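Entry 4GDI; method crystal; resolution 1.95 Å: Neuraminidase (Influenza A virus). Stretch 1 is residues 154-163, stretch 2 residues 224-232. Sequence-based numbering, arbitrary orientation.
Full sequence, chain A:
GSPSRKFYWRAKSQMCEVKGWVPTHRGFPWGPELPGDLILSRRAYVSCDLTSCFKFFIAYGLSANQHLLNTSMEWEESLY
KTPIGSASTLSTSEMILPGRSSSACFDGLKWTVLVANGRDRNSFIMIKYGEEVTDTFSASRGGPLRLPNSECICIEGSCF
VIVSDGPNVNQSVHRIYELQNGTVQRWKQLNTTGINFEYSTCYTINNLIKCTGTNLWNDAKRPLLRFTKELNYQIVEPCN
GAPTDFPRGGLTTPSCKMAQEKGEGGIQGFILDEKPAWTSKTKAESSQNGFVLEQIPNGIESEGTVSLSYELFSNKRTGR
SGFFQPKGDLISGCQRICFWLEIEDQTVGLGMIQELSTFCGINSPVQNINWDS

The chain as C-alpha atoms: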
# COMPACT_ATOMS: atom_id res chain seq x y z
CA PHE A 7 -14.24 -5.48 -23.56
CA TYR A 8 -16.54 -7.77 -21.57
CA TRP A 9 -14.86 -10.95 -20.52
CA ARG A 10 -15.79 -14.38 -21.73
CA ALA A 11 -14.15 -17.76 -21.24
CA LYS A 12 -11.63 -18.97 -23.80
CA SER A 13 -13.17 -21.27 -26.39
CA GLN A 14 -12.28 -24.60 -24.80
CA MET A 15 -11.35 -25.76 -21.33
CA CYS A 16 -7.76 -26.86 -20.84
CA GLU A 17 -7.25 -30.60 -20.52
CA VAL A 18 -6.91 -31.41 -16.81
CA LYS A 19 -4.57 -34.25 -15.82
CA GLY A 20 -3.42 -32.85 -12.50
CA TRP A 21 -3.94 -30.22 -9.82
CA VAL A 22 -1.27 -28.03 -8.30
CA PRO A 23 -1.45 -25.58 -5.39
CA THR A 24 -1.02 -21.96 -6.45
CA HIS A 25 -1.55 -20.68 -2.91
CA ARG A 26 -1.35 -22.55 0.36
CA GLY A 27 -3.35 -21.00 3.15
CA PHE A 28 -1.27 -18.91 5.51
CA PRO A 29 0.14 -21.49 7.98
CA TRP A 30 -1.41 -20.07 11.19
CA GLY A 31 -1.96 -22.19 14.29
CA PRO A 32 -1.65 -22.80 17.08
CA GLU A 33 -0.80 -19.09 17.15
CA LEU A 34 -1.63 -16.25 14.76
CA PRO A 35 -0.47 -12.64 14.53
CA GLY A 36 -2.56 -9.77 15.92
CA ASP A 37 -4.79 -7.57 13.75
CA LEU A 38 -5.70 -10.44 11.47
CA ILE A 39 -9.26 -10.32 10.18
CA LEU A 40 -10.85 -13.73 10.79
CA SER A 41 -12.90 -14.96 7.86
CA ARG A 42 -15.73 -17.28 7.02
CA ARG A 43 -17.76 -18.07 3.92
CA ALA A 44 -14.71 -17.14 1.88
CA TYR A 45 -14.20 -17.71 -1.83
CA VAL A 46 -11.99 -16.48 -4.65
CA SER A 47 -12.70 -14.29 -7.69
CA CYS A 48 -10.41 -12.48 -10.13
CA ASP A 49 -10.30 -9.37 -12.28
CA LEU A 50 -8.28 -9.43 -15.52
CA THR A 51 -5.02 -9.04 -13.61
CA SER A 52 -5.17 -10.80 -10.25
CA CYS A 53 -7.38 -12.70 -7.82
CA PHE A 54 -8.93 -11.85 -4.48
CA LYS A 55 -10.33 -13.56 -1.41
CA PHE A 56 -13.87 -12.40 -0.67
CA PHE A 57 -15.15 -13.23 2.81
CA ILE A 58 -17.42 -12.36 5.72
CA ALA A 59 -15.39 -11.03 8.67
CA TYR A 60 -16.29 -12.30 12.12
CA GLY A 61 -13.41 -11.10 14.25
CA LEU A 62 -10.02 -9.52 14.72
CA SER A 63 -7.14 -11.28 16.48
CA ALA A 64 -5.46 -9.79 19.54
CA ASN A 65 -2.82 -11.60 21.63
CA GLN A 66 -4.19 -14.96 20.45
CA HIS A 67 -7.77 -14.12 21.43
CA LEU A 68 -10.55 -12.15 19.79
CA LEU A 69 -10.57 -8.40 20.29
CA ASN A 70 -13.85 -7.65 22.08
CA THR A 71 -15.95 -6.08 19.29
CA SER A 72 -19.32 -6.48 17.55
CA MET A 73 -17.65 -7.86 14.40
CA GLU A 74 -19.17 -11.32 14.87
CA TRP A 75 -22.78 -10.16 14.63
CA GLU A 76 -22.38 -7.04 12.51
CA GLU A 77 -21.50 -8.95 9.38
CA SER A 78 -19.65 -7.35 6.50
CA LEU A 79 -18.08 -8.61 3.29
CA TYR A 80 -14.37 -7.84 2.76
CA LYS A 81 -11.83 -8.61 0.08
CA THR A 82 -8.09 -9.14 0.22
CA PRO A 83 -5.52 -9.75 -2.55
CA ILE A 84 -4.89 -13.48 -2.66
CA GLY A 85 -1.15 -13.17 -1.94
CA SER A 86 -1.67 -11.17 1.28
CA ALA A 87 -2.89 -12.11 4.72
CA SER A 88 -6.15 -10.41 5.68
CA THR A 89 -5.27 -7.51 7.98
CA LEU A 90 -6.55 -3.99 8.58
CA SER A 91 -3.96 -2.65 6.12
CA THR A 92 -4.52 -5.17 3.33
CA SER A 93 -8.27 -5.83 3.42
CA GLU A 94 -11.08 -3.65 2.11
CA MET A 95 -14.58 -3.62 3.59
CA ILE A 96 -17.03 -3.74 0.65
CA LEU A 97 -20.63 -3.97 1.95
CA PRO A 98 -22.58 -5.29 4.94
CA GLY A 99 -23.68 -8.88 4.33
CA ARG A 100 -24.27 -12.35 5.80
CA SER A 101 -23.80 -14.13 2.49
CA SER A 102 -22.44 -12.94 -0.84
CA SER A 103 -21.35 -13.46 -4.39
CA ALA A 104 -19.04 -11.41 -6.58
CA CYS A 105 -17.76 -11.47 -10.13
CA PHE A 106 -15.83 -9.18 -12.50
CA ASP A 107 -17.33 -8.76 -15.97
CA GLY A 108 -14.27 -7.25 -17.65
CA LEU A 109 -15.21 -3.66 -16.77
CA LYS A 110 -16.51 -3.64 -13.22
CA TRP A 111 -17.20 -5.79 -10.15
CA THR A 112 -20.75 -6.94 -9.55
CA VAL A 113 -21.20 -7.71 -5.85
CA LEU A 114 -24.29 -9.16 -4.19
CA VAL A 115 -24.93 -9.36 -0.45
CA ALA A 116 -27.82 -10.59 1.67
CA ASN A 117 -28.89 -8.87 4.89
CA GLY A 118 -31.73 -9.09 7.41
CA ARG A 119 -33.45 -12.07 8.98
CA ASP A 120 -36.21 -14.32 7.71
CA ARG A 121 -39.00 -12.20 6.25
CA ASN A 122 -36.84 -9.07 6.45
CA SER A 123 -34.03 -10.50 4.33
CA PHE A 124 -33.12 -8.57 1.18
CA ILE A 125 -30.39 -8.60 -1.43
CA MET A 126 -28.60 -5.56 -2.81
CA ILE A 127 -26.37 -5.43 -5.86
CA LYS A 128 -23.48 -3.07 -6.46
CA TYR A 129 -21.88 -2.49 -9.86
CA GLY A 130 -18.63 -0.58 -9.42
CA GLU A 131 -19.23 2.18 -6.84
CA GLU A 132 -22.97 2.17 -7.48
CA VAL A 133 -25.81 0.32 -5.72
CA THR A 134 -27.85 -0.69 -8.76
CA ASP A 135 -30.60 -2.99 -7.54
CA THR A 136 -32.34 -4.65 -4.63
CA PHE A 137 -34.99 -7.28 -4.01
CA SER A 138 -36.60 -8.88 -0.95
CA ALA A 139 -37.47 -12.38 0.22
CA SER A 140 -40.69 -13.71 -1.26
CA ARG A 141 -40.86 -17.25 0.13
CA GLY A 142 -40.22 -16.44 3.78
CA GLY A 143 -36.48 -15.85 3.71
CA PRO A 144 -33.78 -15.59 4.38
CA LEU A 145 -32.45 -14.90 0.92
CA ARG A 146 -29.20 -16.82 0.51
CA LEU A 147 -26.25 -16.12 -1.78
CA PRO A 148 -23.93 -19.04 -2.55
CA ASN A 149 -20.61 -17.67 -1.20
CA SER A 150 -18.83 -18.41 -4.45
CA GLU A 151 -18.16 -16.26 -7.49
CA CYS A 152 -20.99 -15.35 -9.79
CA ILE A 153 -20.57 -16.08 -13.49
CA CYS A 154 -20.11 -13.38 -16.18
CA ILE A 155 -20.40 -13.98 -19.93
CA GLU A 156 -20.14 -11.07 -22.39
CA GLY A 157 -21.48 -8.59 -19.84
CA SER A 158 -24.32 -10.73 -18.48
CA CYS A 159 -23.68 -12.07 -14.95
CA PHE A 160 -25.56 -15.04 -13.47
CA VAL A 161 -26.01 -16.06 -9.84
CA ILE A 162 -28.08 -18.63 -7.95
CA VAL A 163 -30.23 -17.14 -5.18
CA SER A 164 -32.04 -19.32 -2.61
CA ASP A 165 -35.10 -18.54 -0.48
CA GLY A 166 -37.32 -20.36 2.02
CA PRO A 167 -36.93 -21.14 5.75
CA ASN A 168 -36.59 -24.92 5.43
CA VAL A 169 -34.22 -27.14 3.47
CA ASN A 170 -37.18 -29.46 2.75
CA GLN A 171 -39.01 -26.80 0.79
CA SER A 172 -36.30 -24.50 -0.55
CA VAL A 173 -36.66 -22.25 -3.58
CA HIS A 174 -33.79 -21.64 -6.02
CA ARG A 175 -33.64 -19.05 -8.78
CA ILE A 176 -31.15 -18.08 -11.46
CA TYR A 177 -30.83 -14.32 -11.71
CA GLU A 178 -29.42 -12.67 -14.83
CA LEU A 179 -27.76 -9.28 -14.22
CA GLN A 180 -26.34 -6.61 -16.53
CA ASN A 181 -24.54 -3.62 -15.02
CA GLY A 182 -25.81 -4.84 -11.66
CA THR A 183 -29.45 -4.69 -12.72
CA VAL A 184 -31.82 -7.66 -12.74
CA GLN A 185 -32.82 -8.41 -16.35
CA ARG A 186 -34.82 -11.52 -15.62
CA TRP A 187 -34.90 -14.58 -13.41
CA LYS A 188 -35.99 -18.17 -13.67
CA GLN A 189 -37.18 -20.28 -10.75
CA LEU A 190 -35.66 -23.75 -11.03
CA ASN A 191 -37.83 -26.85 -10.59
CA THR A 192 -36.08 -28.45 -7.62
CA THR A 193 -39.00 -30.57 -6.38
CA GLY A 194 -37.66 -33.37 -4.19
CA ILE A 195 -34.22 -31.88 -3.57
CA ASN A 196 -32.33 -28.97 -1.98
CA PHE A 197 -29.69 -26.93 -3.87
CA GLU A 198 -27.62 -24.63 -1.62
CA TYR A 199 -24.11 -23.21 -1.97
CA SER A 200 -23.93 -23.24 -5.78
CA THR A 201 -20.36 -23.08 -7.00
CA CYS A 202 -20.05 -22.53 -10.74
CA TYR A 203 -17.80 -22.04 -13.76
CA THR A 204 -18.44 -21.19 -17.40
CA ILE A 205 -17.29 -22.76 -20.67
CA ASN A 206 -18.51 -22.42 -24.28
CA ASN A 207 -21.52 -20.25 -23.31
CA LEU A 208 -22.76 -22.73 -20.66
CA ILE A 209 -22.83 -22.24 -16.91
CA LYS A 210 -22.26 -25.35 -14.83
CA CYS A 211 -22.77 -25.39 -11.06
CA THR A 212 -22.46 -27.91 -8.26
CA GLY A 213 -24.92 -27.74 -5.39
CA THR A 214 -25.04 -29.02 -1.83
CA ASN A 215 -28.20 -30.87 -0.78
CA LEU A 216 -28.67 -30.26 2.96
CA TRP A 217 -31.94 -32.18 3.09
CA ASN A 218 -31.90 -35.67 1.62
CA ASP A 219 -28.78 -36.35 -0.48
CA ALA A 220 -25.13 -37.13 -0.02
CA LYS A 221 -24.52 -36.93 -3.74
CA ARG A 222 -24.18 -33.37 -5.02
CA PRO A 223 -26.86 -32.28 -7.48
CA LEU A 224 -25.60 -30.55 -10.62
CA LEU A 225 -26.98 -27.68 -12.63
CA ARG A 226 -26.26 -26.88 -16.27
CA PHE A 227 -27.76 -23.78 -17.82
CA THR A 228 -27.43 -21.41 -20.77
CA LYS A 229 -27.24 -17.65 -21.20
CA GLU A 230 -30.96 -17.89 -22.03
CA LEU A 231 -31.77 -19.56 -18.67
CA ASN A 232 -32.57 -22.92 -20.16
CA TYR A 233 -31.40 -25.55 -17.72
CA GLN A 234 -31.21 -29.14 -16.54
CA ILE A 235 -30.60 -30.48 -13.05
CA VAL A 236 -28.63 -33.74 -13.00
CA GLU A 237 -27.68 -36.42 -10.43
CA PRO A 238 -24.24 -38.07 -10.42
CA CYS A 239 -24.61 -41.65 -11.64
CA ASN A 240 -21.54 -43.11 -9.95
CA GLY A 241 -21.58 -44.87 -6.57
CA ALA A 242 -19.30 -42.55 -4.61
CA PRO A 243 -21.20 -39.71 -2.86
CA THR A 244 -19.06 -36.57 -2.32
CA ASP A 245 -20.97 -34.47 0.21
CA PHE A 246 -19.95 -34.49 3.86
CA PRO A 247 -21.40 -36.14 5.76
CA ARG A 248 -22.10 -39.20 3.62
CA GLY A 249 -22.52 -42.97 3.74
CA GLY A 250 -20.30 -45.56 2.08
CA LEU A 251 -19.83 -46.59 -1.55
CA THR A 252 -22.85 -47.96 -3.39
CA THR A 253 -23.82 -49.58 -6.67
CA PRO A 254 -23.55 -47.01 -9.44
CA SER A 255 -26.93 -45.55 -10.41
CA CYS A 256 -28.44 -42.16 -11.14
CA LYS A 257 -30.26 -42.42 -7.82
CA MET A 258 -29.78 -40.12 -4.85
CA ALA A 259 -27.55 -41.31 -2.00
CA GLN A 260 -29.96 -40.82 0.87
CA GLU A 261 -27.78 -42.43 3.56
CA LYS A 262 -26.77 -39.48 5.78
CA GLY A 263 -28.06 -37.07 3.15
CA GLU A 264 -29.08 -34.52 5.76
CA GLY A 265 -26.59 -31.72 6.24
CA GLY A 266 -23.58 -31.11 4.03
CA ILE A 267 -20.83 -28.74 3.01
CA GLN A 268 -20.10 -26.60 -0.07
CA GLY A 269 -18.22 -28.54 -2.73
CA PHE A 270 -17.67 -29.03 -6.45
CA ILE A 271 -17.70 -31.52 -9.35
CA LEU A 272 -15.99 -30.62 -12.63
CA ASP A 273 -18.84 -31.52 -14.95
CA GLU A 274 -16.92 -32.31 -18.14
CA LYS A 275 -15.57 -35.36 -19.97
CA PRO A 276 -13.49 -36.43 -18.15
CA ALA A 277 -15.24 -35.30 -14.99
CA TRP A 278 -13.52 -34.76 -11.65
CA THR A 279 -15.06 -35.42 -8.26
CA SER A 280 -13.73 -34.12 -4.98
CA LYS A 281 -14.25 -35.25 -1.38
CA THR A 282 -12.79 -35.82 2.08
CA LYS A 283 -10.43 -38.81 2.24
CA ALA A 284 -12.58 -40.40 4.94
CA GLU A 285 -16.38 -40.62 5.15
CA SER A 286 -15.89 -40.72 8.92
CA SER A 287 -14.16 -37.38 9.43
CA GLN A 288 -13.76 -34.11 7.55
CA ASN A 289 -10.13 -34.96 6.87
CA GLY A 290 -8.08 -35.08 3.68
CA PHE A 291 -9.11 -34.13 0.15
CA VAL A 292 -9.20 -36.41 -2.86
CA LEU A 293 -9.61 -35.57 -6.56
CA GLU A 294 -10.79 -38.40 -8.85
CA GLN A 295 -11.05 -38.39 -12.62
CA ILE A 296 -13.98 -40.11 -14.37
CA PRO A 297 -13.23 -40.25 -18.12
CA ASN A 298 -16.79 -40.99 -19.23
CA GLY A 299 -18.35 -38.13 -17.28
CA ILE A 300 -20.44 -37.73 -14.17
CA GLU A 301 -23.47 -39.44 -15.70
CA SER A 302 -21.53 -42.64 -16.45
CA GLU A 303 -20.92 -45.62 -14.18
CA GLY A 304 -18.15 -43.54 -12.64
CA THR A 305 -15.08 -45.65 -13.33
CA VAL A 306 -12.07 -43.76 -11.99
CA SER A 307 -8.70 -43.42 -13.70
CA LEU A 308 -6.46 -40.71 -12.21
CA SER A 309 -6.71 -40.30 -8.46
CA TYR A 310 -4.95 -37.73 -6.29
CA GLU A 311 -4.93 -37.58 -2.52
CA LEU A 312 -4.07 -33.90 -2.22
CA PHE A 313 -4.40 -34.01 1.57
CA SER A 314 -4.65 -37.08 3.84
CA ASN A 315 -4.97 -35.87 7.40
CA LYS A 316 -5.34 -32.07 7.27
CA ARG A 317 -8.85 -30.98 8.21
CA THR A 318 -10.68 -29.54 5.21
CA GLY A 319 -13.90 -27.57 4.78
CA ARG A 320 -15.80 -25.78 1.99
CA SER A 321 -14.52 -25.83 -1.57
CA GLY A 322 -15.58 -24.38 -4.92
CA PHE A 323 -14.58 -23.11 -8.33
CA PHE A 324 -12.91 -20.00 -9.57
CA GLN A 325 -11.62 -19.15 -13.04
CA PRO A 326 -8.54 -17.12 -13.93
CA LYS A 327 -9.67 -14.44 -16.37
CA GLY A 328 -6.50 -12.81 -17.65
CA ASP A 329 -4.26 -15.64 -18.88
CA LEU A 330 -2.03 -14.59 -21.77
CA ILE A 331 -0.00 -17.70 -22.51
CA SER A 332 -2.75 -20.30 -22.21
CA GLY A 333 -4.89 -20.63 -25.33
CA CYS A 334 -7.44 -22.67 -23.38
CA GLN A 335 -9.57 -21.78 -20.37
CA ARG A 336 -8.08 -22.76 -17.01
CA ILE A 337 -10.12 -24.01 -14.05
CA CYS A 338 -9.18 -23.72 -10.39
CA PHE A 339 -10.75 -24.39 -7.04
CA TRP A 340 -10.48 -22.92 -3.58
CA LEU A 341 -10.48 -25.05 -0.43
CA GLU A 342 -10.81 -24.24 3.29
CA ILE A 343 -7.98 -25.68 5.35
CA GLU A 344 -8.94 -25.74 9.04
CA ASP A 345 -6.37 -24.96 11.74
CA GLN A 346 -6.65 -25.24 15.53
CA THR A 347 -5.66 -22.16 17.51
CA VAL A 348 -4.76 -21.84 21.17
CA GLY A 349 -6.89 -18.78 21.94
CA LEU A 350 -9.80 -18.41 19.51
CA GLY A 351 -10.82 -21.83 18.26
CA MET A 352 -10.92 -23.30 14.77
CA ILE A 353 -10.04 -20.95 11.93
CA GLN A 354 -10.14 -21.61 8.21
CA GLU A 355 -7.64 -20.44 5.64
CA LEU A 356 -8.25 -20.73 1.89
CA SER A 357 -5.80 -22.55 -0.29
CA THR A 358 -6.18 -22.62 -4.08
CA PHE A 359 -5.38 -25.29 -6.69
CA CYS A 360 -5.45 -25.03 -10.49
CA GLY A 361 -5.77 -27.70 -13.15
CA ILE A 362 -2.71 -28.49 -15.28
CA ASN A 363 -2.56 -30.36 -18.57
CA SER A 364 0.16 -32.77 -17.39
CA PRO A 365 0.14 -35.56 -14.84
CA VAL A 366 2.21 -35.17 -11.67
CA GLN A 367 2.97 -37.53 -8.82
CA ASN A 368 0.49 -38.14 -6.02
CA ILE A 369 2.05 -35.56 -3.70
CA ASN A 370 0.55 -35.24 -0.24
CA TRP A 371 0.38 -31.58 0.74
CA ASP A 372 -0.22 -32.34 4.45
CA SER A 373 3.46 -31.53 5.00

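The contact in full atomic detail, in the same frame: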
# COMPACT_ATOMS: atom_id res chain seq x y z
N CYS A 154 -19.90 -14.41 -15.13
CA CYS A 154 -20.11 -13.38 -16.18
C CYS A 154 -19.73 -13.89 -17.57
O CYS A 154 -18.69 -14.51 -17.76
CB CYS A 154 -19.32 -12.11 -15.85
SG CYS A 154 -19.83 -11.29 -14.34
N ILE A 155 -20.62 -13.64 -18.53
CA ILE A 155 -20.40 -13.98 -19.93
C ILE A 155 -20.81 -12.79 -20.79
O ILE A 155 -21.98 -12.42 -20.82
CB ILE A 155 -21.26 -15.17 -20.38
CG1 ILE A 155 -21.07 -16.37 -19.48
CG2 ILE A 155 -20.92 -15.57 -21.82
CD1 ILE A 155 -21.99 -17.50 -19.84
N GLU A 156 -19.84 -12.17 -21.47
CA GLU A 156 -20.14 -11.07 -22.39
C GLU A 156 -21.01 -9.99 -21.74
O GLU A 156 -21.90 -9.48 -22.37
CB GLU A 156 -20.85 -11.60 -23.64
CG GLU A 156 -19.97 -12.44 -24.55
CD GLU A 156 -20.73 -13.54 -25.29
OE1 GLU A 156 -21.97 -13.61 -25.18
OE2 GLU A 156 -20.07 -14.35 -25.99
N GLY A 157 -20.75 -9.66 -20.49
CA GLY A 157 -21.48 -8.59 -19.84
C GLY A 157 -22.73 -8.99 -19.08
O GLY A 157 -23.26 -8.19 -18.32
N SER A 158 -23.23 -10.20 -19.30
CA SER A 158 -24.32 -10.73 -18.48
C SER A 158 -23.76 -11.59 -17.34
O SER A 158 -22.99 -12.52 -17.59
CB SER A 158 -25.28 -11.59 -19.32
OG SER A 158 -25.94 -10.84 -20.32
N CYS A 159 -24.15 -11.30 -16.11
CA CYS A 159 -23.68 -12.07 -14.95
C CYS A 159 -24.81 -12.88 -14.31
O CYS A 159 -25.92 -12.38 -14.10
CB CYS A 159 -23.05 -11.13 -13.92
SG CYS A 159 -21.59 -10.21 -14.56
N PHE A 160 -24.53 -14.14 -13.98
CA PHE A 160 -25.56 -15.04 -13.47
C PHE A 160 -25.22 -15.50 -12.06
O PHE A 160 -24.05 -15.75 -11.75
CB PHE A 160 -25.69 -16.25 -14.39
CG PHE A 160 -25.99 -15.88 -15.81
CD1 PHE A 160 -24.97 -15.50 -16.67
CD2 PHE A 160 -27.29 -15.94 -16.29
CE1 PHE A 160 -25.25 -15.16 -18.00
CE2 PHE A 160 -27.57 -15.60 -17.62
CZ PHE A 160 -26.55 -15.20 -18.47
N VAL A 161 -26.22 -15.59 -11.20
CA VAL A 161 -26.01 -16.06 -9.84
C VAL A 161 -27.23 -16.83 -9.37
O VAL A 161 -28.35 -16.54 -9.78
CB VAL A 161 -25.73 -14.90 -8.89
CG1 VAL A 161 -26.94 -13.96 -8.83
CG2 VAL A 161 -25.36 -15.39 -7.52
N ILE A 162 -27.00 -17.86 -8.56
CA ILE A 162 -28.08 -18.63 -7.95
C ILE A 162 -28.45 -18.00 -6.61
O ILE A 162 -27.60 -17.83 -5.75
CB ILE A 162 -27.67 -20.10 -7.70
CG1 ILE A 162 -27.13 -20.74 -8.99
CG2 ILE A 162 -28.86 -20.90 -7.19
CD1 ILE A 162 -28.04 -20.62 -10.16
N VAL A 163 -29.72 -17.65 -6.45
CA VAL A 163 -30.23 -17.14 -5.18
C VAL A 163 -31.24 -18.12 -4.58
O VAL A 163 -32.11 -18.63 -5.28
CB VAL A 163 -30.93 -15.79 -5.38
CG1 VAL A 163 -31.58 -15.32 -4.10
CG2 VAL A 163 -29.95 -14.74 -5.90
N LEU A 224 -26.31 -31.39 -9.66
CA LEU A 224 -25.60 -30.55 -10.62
C LEU A 224 -26.56 -29.76 -11.48
O LEU A 224 -27.63 -30.23 -11.86
CB LEU A 224 -24.74 -31.41 -11.54
CG LEU A 224 -23.72 -32.25 -10.78
CD1 LEU A 224 -23.05 -33.22 -11.72
CD2 LEU A 224 -22.69 -31.33 -10.11
N LEU A 225 -26.15 -28.54 -11.80
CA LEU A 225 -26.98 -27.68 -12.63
C LEU A 225 -26.19 -27.28 -13.87
O LEU A 225 -25.02 -26.94 -13.77
CB LEU A 225 -27.41 -26.45 -11.83
CG LEU A 225 -28.09 -25.31 -12.59
CD1 LEU A 225 -29.48 -25.68 -13.07
CD2 LEU A 225 -28.12 -24.07 -11.69
N ARG A 226 -26.84 -27.36 -15.02
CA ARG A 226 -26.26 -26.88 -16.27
C ARG A 226 -27.27 -25.92 -16.86
O ARG A 226 -28.45 -26.27 -16.98
CB ARG A 226 -26.06 -28.03 -17.26
CG ARG A 226 -25.11 -29.11 -16.77
CD ARG A 226 -25.44 -30.44 -17.44
NE ARG A 226 -24.54 -31.50 -17.00
CZ ARG A 226 -24.69 -32.78 -17.33
NH1 ARG A 226 -25.72 -33.17 -18.07
NH2 ARG A 226 -23.81 -33.67 -16.90
N PHE A 227 -26.84 -24.72 -17.21
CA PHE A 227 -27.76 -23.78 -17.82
C PHE A 227 -27.09 -22.88 -18.84
O PHE A 227 -25.87 -22.79 -18.89
CB PHE A 227 -28.53 -22.99 -16.75
CG PHE A 227 -27.72 -21.98 -15.97
CD1 PHE A 227 -27.64 -20.66 -16.39
CD2 PHE A 227 -27.12 -22.32 -14.76
CE1 PHE A 227 -26.94 -19.72 -15.66
CE2 PHE A 227 -26.43 -21.38 -14.01
CZ PHE A 227 -26.34 -20.07 -14.46
N THR A 228 -27.91 -22.27 -19.69
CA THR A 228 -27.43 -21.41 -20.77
C THR A 228 -27.62 -19.94 -20.44
O THR A 228 -28.28 -19.57 -19.45
CB THR A 228 -28.19 -21.68 -22.08
OG1 THR A 228 -29.53 -21.19 -21.98
CG2 THR A 228 -28.22 -23.19 -22.42
N LYS A 229 -27.03 -19.09 -21.28
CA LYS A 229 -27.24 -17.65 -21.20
C LYS A 229 -28.72 -17.28 -21.30
O LYS A 229 -29.10 -16.21 -20.89
CB LYS A 229 -26.49 -16.95 -22.33
CG LYS A 229 -25.09 -16.53 -22.00
CD LYS A 229 -24.53 -15.62 -23.10
CE LYS A 229 -24.76 -14.15 -22.77
NZ LYS A 229 -24.57 -13.28 -23.96
N GLU A 230 -29.53 -18.16 -21.87
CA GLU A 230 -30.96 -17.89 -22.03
C GLU A 230 -31.81 -18.47 -20.88
O GLU A 230 -33.04 -18.41 -20.92
CB GLU A 230 -31.45 -18.46 -23.36
CG GLU A 230 -30.70 -17.89 -24.57
CD GLU A 230 -30.74 -16.35 -24.64
OE1 GLU A 230 -31.73 -15.72 -24.16
OE2 GLU A 230 -29.76 -15.78 -25.17
N LEU A 231 -31.13 -19.02 -19.88
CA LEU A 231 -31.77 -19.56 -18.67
C LEU A 231 -32.50 -20.87 -18.90
O LEU A 231 -33.29 -21.29 -18.07
CB LEU A 231 -32.69 -18.55 -17.99
CG LEU A 231 -31.98 -17.25 -17.62
CD1 LEU A 231 -32.87 -16.34 -16.77
CD2 LEU A 231 -30.67 -17.52 -16.90
N ASN A 232 -32.22 -21.52 -20.03
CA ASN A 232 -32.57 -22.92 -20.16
C ASN A 232 -31.66 -23.75 -19.28
O ASN A 232 -30.50 -23.40 -19.09
CB ASN A 232 -32.49 -23.35 -21.61
CG ASN A 232 -33.69 -22.88 -22.37
OD1 ASN A 232 -34.81 -23.15 -21.97
ND2 ASN A 232 -33.47 -22.13 -23.44
O HOH W 1 -24.35 -10.67 -22.84

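How does the hairpin at the start of stretch 1 meet K229? A type I' turn from I155 to S158 reverses the chain, and the disulfide C154 SG–C159 SG, 2.1 Å, ties its two strands together. I155 points toward stretch 2, and its CG2 lies 3.8 Å from K229 CD, so the aliphatic part of the lysine packs on the isoleucine.

Where does the lysine's charge go? It is met by E156: K229 NZ donates a hydrogen bond to E156 OE1 at 2.9 Å, within a salt bridge. A water gives a second link, accepting from K229 NZ at 2.8 Å and donating to E156 O at 2.8 Å; it also bonds S158 OG at 3.0 Å.

What does F160 do in the middle? The edge of the F160 ring meets K229 O, 3.7 Å from F160 CE2, and L231 CD2, also 3.7 Å from F160 CE2. The type I turn from T228 to L231 brings both groups to the ring. F227 approaches differently, turning its edge toward the face of F160 in an offset edge-to-face pair, with planes at 62° and centroids 5.9 Å apart.

How does the contact end? I162 starts sideways, but its CD1 reaches L225 CD2 at 3.8 Å and F227 CE2 at 4.2 Å, closing a buried, apolar end.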